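Local coordinates for protein response regulator (Helicobacter pylori, PDB 2PLN) that probably acts as a DNA-binding response regulator controlling transcription, represented here by its N-terminal receiver domain, at residues Gly32-Glu35 and Lys36-Val40. Sequence-based numbering, arbitrary orientation.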
loop_
_atom_site.group_PDB
_atom_site.type_symbol
_atom_site.label_atom_id
_atom_site.label_comp_id
_atom_site.label_asym_id
_atom_site.label_seq_id
_atom_site.Cartn_x
_atom_site.Cartn_y
_atom_site.Cartn_z
ATOM N N GLY A 32 -17.694 12.563 -1.964
ATOM C CA GLY A 32 -18.974 11.851 -1.866
ATOM C C GLY A 32 -18.984 10.438 -2.426
ATOM O O GLY A 32 -19.534 9.517 -1.817
ATOM N N GLU A 33 -18.388 10.265 -3.596
ATOM C CA GLU A 33 -18.271 8.965 -4.219
ATOM C C GLU A 33 -17.469 7.995 -3.361
ATOM O O GLU A 33 -17.848 6.838 -3.232
ATOM C CB GLU A 33 -17.618 9.105 -5.588
ATOM C CG GLU A 33 -18.571 9.608 -6.670
ATOM C CD GLU A 33 -17.836 10.182 -7.879
ATOM O OE1 GLU A 33 -16.603 10.357 -7.823
ATOM O OE2 GLU A 33 -18.493 10.496 -8.898
ATOM N N ILE A 34 -16.412 8.491 -2.715
ATOM C CA ILE A 34 -15.601 7.598 -1.851
ATOM C C ILE A 34 -16.381 7.228 -0.583
ATOM O O ILE A 34 -16.424 6.066 -0.203
ATOM C CB ILE A 34 -14.239 8.241 -1.491
ATOM C CG1 ILE A 34 -13.450 8.611 -2.765
ATOM C CG2 ILE A 34 -13.429 7.303 -0.575
ATOM C CD1 ILE A 34 -12.310 9.543 -2.469
ATOM N N GLU A 35 -16.995 8.226 0.067
ATOM C CA GLU A 35 -17.868 7.953 1.226
ATOM C C GLU A 35 -18.942 6.885 0.923
ATOM O O GLU A 35 -19.114 5.921 1.697
ATOM C CB GLU A 35 -18.529 9.227 1.713
ATOM C CG GLU A 35 -19.480 8.960 2.864
ATOM C CD GLU A 35 -20.046 10.231 3.448
ATOM O OE1 GLU A 35 -20.958 10.137 4.296
ATOM O OE2 GLU A 35 -19.577 11.311 3.073
ATOM N N LYS A 36 -19.663 7.052 -0.186
ATOM C CA LYS A 36 -20.675 6.057 -0.601
ATOM C C LYS A 36 -20.053 4.665 -0.802
ATOM O O LYS A 36 -20.619 3.656 -0.378
ATOM C CB LYS A 36 -21.399 6.533 -1.882
ATOM C CG LYS A 36 -22.543 5.639 -2.387
ATOM C CD LYS A 36 -23.345 6.343 -3.527
ATOM C CE LYS A 36 -23.690 5.408 -4.690
ATOM N NZ LYS A 36 -24.356 6.130 -5.845
ATOM N N GLY A 37 -18.885 4.613 -1.452
ATOM C CA GLY A 37 -18.160 3.351 -1.642
ATOM C C GLY A 37 -17.790 2.721 -0.319
ATOM O O GLY A 37 -17.921 1.500 -0.116
ATOM N N LEU A 38 -17.332 3.547 0.615
ATOM C CA LEU A 38 -16.960 3.011 1.928
ATOM C C LEU A 38 -18.178 2.502 2.669
ATOM O O LEU A 38 -18.112 1.478 3.345
ATOM C CB LEU A 38 -16.226 4.059 2.762
ATOM C CG LEU A 38 -14.850 4.433 2.227
ATOM C CD1 LEU A 38 -14.440 5.762 2.911
ATOM C CD2 LEU A 38 -13.859 3.268 2.428
ATOM N N ASN A 39 -19.281 3.246 2.573
ATOM C CA ASN A 39 -20.540 2.809 3.185
ATOM C C ASN A 39 -20.930 1.410 2.731
ATOM O O ASN A 39 -21.475 0.647 3.510
ATOM C CB ASN A 39 -21.686 3.759 2.831
ATOM C CG ASN A 39 -21.622 5.048 3.568
ATOM O OD1 ASN A 39 -20.851 5.222 4.548
ATOM N ND2 ASN A 39 -22.427 5.989 3.116
ATOM N N VAL A 40 -20.663 1.087 1.464
ATOM C CA VAL A 40 -20.953 -0.263 0.943
ATOM C C VAL A 40 -20.392 -1.382 1.818
ATOM O O VAL A 40 -21.045 -2.403 2.003
ATOM C CB VAL A 40 -20.462 -0.419 -0.514
ATOM C CG1 VAL A 40 -20.518 -1.872 -0.976
ATOM C CG2 VAL A 40 -21.278 0.450 -1.410
#
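Ile-34 and Leu-38, one turn apart on the first helix of a CheY-like receiver domain, run alongside each other from one face of the helix, with Ile-34 CG2 meeting Leu-38 CD1 at 3.9 Å. Ile-34 sets CG2 anti to its backbone N (chi1 -57° for the CG1 branch), which leaves this methyl beside its own carbonyl carbon and facing the next turn. Leu-38 packs back against the preceding turn, its CG 3.3 Å from Ile-34 O, the acceptor of the bond from Leu-38 N. That bond, 2.8 Å from Leu-38 N to Ile-34 O, holds the backbone, while the leucine side chain only packs against the same carbonyl oxygen.

Three further i to i+4 bonds continue the alpha-helical ladder. Lys-36 N gives a nearly straight bond to Gly-32 O, with an N-H...O angle of 171°, while Gly-37 N reaches Glu-33 O at 3.0 Å. On the outer surface, the aliphatic part of Lys-36 begins close to Gly-32, its CB lying 3.5 Å from Gly-32 O.

The helix is the connection of the beta-alpha-beta unit between strands 20-24 and 44-48. Its buried pair faces the sheet and helix 120-130, the last of the receiver domain: Ile-34 packs on Leu-23, Ile-120 and Leu-123, and Leu-38 on Val-21, Ala-45 and Ile-127. Glu-35 occupies a neighbouring face, its side chain touching Ala-45 and Val-47 of strand 44-48. An anti first torsion (chi1 177°) and an extended chain carry its carboxylate outward from the helix, while its main-chain O accepts the bond from Asn-39 N at 2.8 Å.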